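Local coordinates for protein 2,3,4,5-tetrahydropyridine-2,6-dicarboxylate N-succinyltransferase (Campylobacter jejuni, PDB 2RIJ) that probably catalyses the succinyl-CoA-dependent opening and succinylation of cyclic tetrahydrodipicolinate to N-succinyl-L-2-amino-6-oxopimelate, a step of lysine biosynthesis through diaminopimelate, at residues Leu11-Ile16 against Ser59-Leu64; Gly29-Asp34 against Ala46-Ile51; Phe247-Thr252 against Gly259-Ser264. All blocks are in the same frame, centred on the assembly; numbering follows the deposited sequence. Where two conformers were deposited one is given.

Contact 1. Residues Leu11-Ile16 against Ser59-Leu64; sequences LLIKQI and SAAIML
Ala61 and Ile62 carry this helix-helix contact, facing Leu12, Ile13 and Ile16. The local axes come within 9.5 Å and make an angle of 64°. Going along 59-64, Ala61 is met first. Its CB points at the other helix and lies 3.9 Å from Ile16 CG2, while Ile13 CD1, in the conformer given, stands 4.0 Å from Ala61 CB. The small side chain lets the backbone come close as well: Ile16 CG2 is 3.7 Å from Ala61 O. Ile62 follows. Its CG1 lies anti to the carbonyl carbon (chi1 -64°), and CD1 reaches across although its CB does not point straight at the other helix. Ile62 CD1 is 3.6 Å from Leu12 CD2 and 3.9 Å from Ile16 CD1, with Ile62 crossing each partner at about a right angle. A 3.2 Å approach of Ile62 CD1 to Ile13 CD1 holds for the same one of two Ile13 conformers and is doubtfully short. Cys96 of helix 87-96 touches both Leu12 and Ile62 from outside the pair. The absence of hydrogen bonds between the segments, with four of the five touching residues buried, is consistent with apolar packing and the hydrophobic effect, not polar bonds, holding the helices together.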
# COMPACT_ATOMS: atom_id res chain seq x y z
N LEU A 11 -71.52 24.58 23.70
CA LEU A 11 -71.58 25.07 25.10
C LEU A 11 -71.18 24.00 26.13
O LEU A 11 -70.58 24.31 27.16
CB LEU A 11 -72.97 25.65 25.47
CG LEU A 11 -73.22 26.02 26.98
CD1 LEU A 11 -72.24 27.12 27.47
CD2 LEU A 11 -74.73 26.38 27.37
N LEU A 12 -71.55 22.75 25.86
CA LEU A 12 -71.16 21.65 26.74
C LEU A 12 -69.62 21.54 26.78
O LEU A 12 -69.02 21.40 27.85
CB LEU A 12 -71.79 20.32 26.29
CG LEU A 12 -71.33 19.09 27.08
CD1 LEU A 12 -71.60 19.26 28.59
CD2 LEU A 12 -71.90 17.80 26.51
N ILE A 13 -68.98 21.57 25.61
CA ILE A 13 -67.52 21.48 25.52
C ILE A 13 -66.89 22.65 26.29
O ILE A 13 -65.92 22.47 27.02
CB ILE A 13 -67.04 21.48 24.05
CG1 ILE A 13 -67.59 20.27 23.26
CG2 ILE A 13 -65.50 21.51 23.96
CD1 ILE A 13 -67.53 18.95 23.99
N LYS A 14 -67.46 23.85 26.16
CA LYS A 14 -66.97 25.02 26.90
C LYS A 14 -67.08 24.80 28.40
O LYS A 14 -66.13 25.06 29.14
CB LYS A 14 -67.74 26.30 26.50
CG LYS A 14 -67.19 27.60 27.11
N GLN A 15 -68.20 24.27 28.87
CA GLN A 15 -68.33 23.97 30.30
C GLN A 15 -67.32 22.93 30.80
O GLN A 15 -66.77 23.07 31.90
CB GLN A 15 -69.75 23.51 30.64
CG GLN A 15 -70.73 24.63 30.56
CD GLN A 15 -72.16 24.20 30.85
OE1 GLN A 15 -72.46 23.00 31.03
NE2 GLN A 15 -73.05 25.18 30.88
N ILE A 16 -67.10 21.88 30.03
CA ILE A 16 -66.15 20.85 30.40
C ILE A 16 -64.74 21.42 30.51
O ILE A 16 -64.02 21.20 31.50
CB ILE A 16 -66.17 19.69 29.37
CG1 ILE A 16 -67.53 18.96 29.41
CG2 ILE A 16 -65.00 18.69 29.62
CD1 ILE A 16 -67.80 18.10 28.15
N SER A 59 -64.25 16.11 21.04
CA SER A 59 -64.49 14.69 21.22
C SER A 59 -63.77 14.15 22.45
O SER A 59 -64.34 13.40 23.22
CB SER A 59 -64.16 13.89 19.93
OG SER A 59 -64.92 14.40 18.81
N ALA A 60 -62.53 14.60 22.67
CA ALA A 60 -61.75 14.22 23.85
C ALA A 60 -62.46 14.73 25.14
O ALA A 60 -62.55 14.01 26.12
CB ALA A 60 -60.34 14.80 23.74
N ALA A 61 -63.00 15.93 25.08
CA ALA A 61 -63.69 16.55 26.23
C ALA A 61 -64.91 15.71 26.63
O ALA A 61 -65.11 15.48 27.82
CB ALA A 61 -64.13 17.97 25.89
N ILE A 62 -65.67 15.24 25.63
CA ILE A 62 -66.86 14.42 25.87
C ILE A 62 -66.45 13.13 26.55
O ILE A 62 -67.08 12.72 27.49
CB ILE A 62 -67.68 14.11 24.57
CG1 ILE A 62 -68.27 15.38 23.94
CG2 ILE A 62 -68.77 13.08 24.84
CD1 ILE A 62 -69.08 16.30 24.92
N MSE A 63 -65.35 12.51 26.12
CA MSE A 63 -64.88 11.24 26.70
C MSE A 63 -64.39 11.41 28.13
O MSE A 63 -64.71 10.62 29.00
CB MSE A 63 -63.69 10.68 25.90
CG MSE A 63 -64.02 10.22 24.51
SE MSE A 63 -65.56 9.03 24.39
CE MSE A 63 -65.27 7.84 25.92
N LEU A 64 -63.58 12.44 28.35
CA LEU A 64 -63.09 12.75 29.69
C LEU A 64 -64.26 13.05 30.63
O LEU A 64 -64.29 12.62 31.79
CB LEU A 64 -62.13 13.93 29.64
CG LEU A 64 -60.80 13.58 28.96
CD1 LEU A 64 -59.99 14.85 28.70
CD2 LEU A 64 -60.02 12.53 29.79

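Contact 2. Residues Gly29-Asp34 against Ala46-Ile51; sequences GIARLD and ASFALI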
# COMPACT_ATOMS: atom_id res chain seq x y z
N GLY A 29 -57.07 8.28 21.86
CA GLY A 29 -57.90 7.33 21.17
C GLY A 29 -58.43 6.27 22.11
O GLY A 29 -58.18 6.31 23.31
N ILE A 30 -59.19 5.35 21.53
CA ILE A 30 -59.74 4.21 22.23
C ILE A 30 -59.11 2.92 21.68
O ILE A 30 -59.16 2.63 20.48
CB ILE A 30 -61.29 4.16 22.11
CG1 ILE A 30 -61.94 5.37 22.74
CG2 ILE A 30 -61.86 2.87 22.75
CD1 ILE A 30 -63.48 5.49 22.42
N ALA A 31 -58.55 2.14 22.59
CA ALA A 31 -57.92 0.88 22.28
C ALA A 31 -58.74 -0.33 22.69
O ALA A 31 -59.37 -0.33 23.74
CB ALA A 31 -56.57 0.81 22.99
N ARG A 32 -58.73 -1.38 21.86
CA ARG A 32 -59.16 -2.70 22.27
C ARG A 32 -57.94 -3.38 22.85
O ARG A 32 -56.87 -3.42 22.20
CB ARG A 32 -59.71 -3.51 21.09
CG ARG A 32 -60.21 -4.87 21.47
CD ARG A 32 -60.58 -5.77 20.25
NE ARG A 32 -59.45 -5.89 19.32
CZ ARG A 32 -58.35 -6.62 19.55
NH1 ARG A 32 -58.19 -7.30 20.65
NH2 ARG A 32 -57.38 -6.63 18.64
N LEU A 33 -58.05 -3.92 24.06
CA LEU A 33 -56.92 -4.53 24.74
C LEU A 33 -56.92 -6.06 24.69
O LEU A 33 -57.96 -6.70 24.77
CB LEU A 33 -56.89 -4.12 26.21
CG LEU A 33 -56.97 -2.62 26.55
CD1 LEU A 33 -56.92 -2.50 28.11
CD2 LEU A 33 -55.94 -1.78 25.86
N ASP A 34 -55.72 -6.63 24.57
CA ASP A 34 -55.51 -8.05 24.72
C ASP A 34 -54.89 -8.23 26.10
O ASP A 34 -53.87 -7.62 26.39
CB ASP A 34 -54.57 -8.59 23.65
CG ASP A 34 -55.17 -8.53 22.25
OD1 ASP A 34 -56.29 -9.06 22.05
OD2 ASP A 34 -54.53 -7.95 21.34
N ALA A 46 -52.43 -3.34 22.70
CA ALA A 46 -53.51 -2.40 22.51
C ALA A 46 -53.64 -2.10 21.01
O ALA A 46 -52.61 -1.96 20.31
CB ALA A 46 -53.22 -1.13 23.29
N SER A 47 -54.86 -2.08 20.50
CA SER A 47 -55.11 -1.80 19.08
C SER A 47 -56.08 -0.61 18.96
O SER A 47 -57.11 -0.56 19.64
CB SER A 47 -55.67 -3.04 18.37
OG SER A 47 -54.81 -4.18 18.54
N PHE A 48 -55.73 0.35 18.10
CA PHE A 48 -56.55 1.50 17.83
C PHE A 48 -56.95 1.49 16.37
O PHE A 48 -56.15 1.15 15.52
CB PHE A 48 -55.74 2.79 18.07
CG PHE A 48 -55.29 3.01 19.48
CD1 PHE A 48 -54.14 2.43 19.96
CD2 PHE A 48 -55.96 3.91 20.30
CE1 PHE A 48 -53.65 2.66 21.22
CE2 PHE A 48 -55.51 4.15 21.58
CZ PHE A 48 -54.32 3.52 22.04
N ALA A 49 -58.16 1.96 16.07
CA ALA A 49 -58.56 2.16 14.69
C ALA A 49 -58.57 3.62 14.30
O ALA A 49 -58.77 3.93 13.12
CB ALA A 49 -59.96 1.54 14.44
N LEU A 50 -58.36 4.51 15.28
CA LEU A 50 -58.36 5.97 15.06
C LEU A 50 -57.43 6.60 16.08
O LEU A 50 -57.52 6.32 17.27
CB LEU A 50 -59.76 6.57 15.27
CG LEU A 50 -60.87 6.35 14.25
CD1 LEU A 50 -62.22 6.84 14.83
CD2 LEU A 50 -60.55 7.03 12.90
N ILE A 51 -56.51 7.43 15.59
CA ILE A 51 -55.58 8.17 16.41
C ILE A 51 -55.85 9.64 16.19
O ILE A 51 -55.92 10.13 15.05
CB ILE A 51 -54.10 7.89 15.99
CG1 ILE A 51 -53.80 6.41 16.02
CG2 ILE A 51 -53.10 8.69 16.83
CD1 ILE A 51 -53.85 5.85 17.46
O HOH W 1 -59.75 5.83 18.66
O HOH W 2 -59.78 3.19 18.00
O HOH W 3 -54.95 -5.21 20.93
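Phe48 lays one face of its ring against Ala31. The Ala31 CB sits 3.8 Å from the ring centroid and 16° off the normal, a CH-pi contact displaced toward the rim at CZ. At the ring edge, Phe48 CE2 comes within 3.6 Å of Gly29 C, and Tyr146 meets the same ring edge-to-face. Leu33 and Ala46, a non-hydrogen-bonded pair, share this side of the sheet, with Leu33 CD2 3.8 Å from Ala46 CB. Arg32 and Ser47 project from the opposite side. They form the hydrogen-bonded pair, Arg32 N to Ser47 O at 2.9 Å and Ser47 N to Arg32 O at 3.0 Å. The Arg32 chain bends at chi3 (55°); its NH1 forms a salt bridge with Asp34 OD1 at 2.9 Å. OD1 lies in the guanidinium plane, whereas NH1 meets it from 44° above the carboxylate plane. NE bonds Lys191 O of the second subunit. One water links Ser47 OG, Arg32 O and Asp34 OD2. Farther along, one water joins Ile30 N to Leu50 O, another Ile30 O to Ala49 N. The Arg32-Ser47 pair, antiparallel register and short connection between strands 27-35 and 43-48 identify a beta hairpin in the antiparallel sheet of the N-terminal region.

Contact 3. Residues Phe247-Thr252 against Gly259-Ser264; sequences FNAGTT and GRISSS
Ser263 and Ser264 grip the backbone of Phe247 and Asn248, and this polar end is the tight part of the contact, although it is also the part partly open to solvent. Ser263 OG donates to Phe247 O at 2.6 Å; Ser263 was deposited in two conformers, so the bond is established for one of them alone. In the same conformer Ser263 OG lies over a face of the Phe247 ring, offset toward the rim, 3.6 Å from Phe247 CD1. Phe247 CG stands between its backbone N and carbonyl carbon (chi1 77°), and the ring beyond it lies with one face toward Ser263 OG; Phe205 stacks on this ring. Next to this, Ser264 N donates to Asn248 O at 2.8 Å, coming in 45° out of the carbonyl plane. The side chains here are slack: Asn248 ND2 and Ser264 OG stand 3.9 Å apart, while Asn248 OD1 is bonded by Arg156 N.

Ala249 CB packs closely too, 3.2 Å from Ser262 O and 3.9 Å from Ile261 CG2. Beyond it the contact thins out inside the buried interior, and Thr251 CG2 only approaches Ile261 CD1 at 4.5 Å. Ser262 turns its CB away from 247-252. Arg260, predicted to bind succinyl-CoA, has its NH2 bonded to Ser278 OG of its own chain and Asn302 OD1 of the third subunit.

Asn248 and Ser264, sixteen residues apart, both have positive phi, and strand 250-251 pairs in parallel with 266-267 as 244-245 does with 260-261. Turns thus stack on successive coils, as in the left-handed beta helix of hexapeptide-repeat acyltransferases.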
# COMPACT_ATOMS: atom_id res chain seq x y z
N PHE A 247 -38.32 0.05 15.42
CA PHE A 247 -39.18 1.11 15.91
C PHE A 247 -38.41 2.42 16.00
O PHE A 247 -37.16 2.43 16.16
CB PHE A 247 -39.82 0.74 17.25
CG PHE A 247 -38.92 0.85 18.40
CD1 PHE A 247 -38.18 -0.22 18.80
CD2 PHE A 247 -38.84 2.03 19.13
CE1 PHE A 247 -37.35 -0.13 19.90
CE2 PHE A 247 -38.03 2.11 20.24
CZ PHE A 247 -37.27 1.05 20.60
N ASN A 248 -39.15 3.53 15.86
CA ASN A 248 -38.58 4.89 15.82
C ASN A 248 -37.45 4.99 14.75
O ASN A 248 -36.42 5.65 14.97
CB ASN A 248 -38.06 5.25 17.22
CG ASN A 248 -37.86 6.72 17.42
OD1 ASN A 248 -38.62 7.56 16.92
ND2 ASN A 248 -36.80 7.04 18.16
N ALA A 249 -37.66 4.33 13.61
CA ALA A 249 -36.78 4.35 12.47
C ALA A 249 -37.62 4.38 11.21
O ALA A 249 -38.78 3.96 11.22
CB ALA A 249 -35.85 3.09 12.42
N GLY A 250 -37.04 4.86 10.13
CA GLY A 250 -37.64 4.73 8.82
C GLY A 250 -37.19 5.74 7.80
O GLY A 250 -36.02 6.13 7.75
N THR A 251 -38.16 6.15 6.98
CA THR A 251 -37.90 6.88 5.76
C THR A 251 -38.75 8.15 5.80
O THR A 251 -39.87 8.14 6.29
CB THR A 251 -38.24 6.07 4.48
OG1 THR A 251 -39.63 5.74 4.43
CG2 THR A 251 -37.40 4.76 4.45
N THR A 252 -38.21 9.21 5.27
CA THR A 252 -38.97 10.46 5.16
C THR A 252 -39.38 10.81 3.73
O THR A 252 -40.00 11.84 3.50
CB THR A 252 -38.25 11.62 5.82
OG1 THR A 252 -36.98 11.83 5.20
CG2 THR A 252 -38.06 11.35 7.35
N GLY A 259 -31.96 -3.20 3.08
CA GLY A 259 -31.04 -3.35 4.23
C GLY A 259 -31.69 -2.91 5.52
O GLY A 259 -32.92 -2.75 5.62
N ARG A 260 -30.86 -2.72 6.55
CA ARG A 260 -31.31 -2.68 7.92
C ARG A 260 -31.19 -1.28 8.50
O ARG A 260 -30.09 -0.68 8.53
CB ARG A 260 -30.48 -3.67 8.76
CG ARG A 260 -30.71 -5.09 8.26
CD ARG A 260 -29.82 -6.07 8.97
NE ARG A 260 -28.41 -5.88 8.61
CZ ARG A 260 -27.80 -6.47 7.58
NH1 ARG A 260 -28.47 -7.18 6.69
NH2 ARG A 260 -26.48 -6.31 7.39
N ILE A 261 -32.32 -0.75 8.91
CA ILE A 261 -32.42 0.57 9.51
C ILE A 261 -32.65 0.42 11.00
O ILE A 261 -33.76 0.10 11.46
CB ILE A 261 -33.53 1.41 8.90
CG1 ILE A 261 -33.45 1.38 7.38
CG2 ILE A 261 -33.45 2.87 9.41
CD1 ILE A 261 -34.53 2.14 6.64
N SER A 262 -31.62 0.73 11.79
CA SER A 262 -31.70 0.65 13.27
C SER A 262 -32.54 1.75 13.87
O SER A 262 -32.79 2.80 13.28
CB SER A 262 -30.28 0.75 13.90
OG SER A 262 -29.46 -0.35 13.51
N SER A 263 -33.00 1.52 15.10
CA SER A 263 -33.78 2.51 15.82
C SER A 263 -33.03 3.82 15.88
O SER A 263 -31.82 3.84 16.08
CB SER A 263 -34.11 2.00 17.24
OG SER A 263 -35.19 1.11 17.19
N SER A 264 -33.77 4.92 15.67
CA SER A 264 -33.31 6.29 15.62
C SER A 264 -32.75 6.71 14.26
O SER A 264 -32.55 7.88 14.07
CB SER A 264 -32.30 6.64 16.72
OG SER A 264 -32.97 6.61 17.93

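Overall arrangement
From the N terminus, helix 6-17 is followed, after a loop, by strand 27-35, the first strand of contact 2. The chain turns back into 43-48, closing that hairpin, and then enters helix 57-69, which returns to helix 6-17 and closes contact 1. Contact 2 is therefore nested inside the loop of contact 1; their centres are 21 Å apart and their nearest atoms about 5 Å, without touching. Both belong to the N-terminal family region, one joining two helices and the other two sheet strands. Contact 3 comes later, in series, and closes a short loop between coils of the beta helix. Its centre is 24 Å from that of contact 2 and 38 Å from that of contact 1.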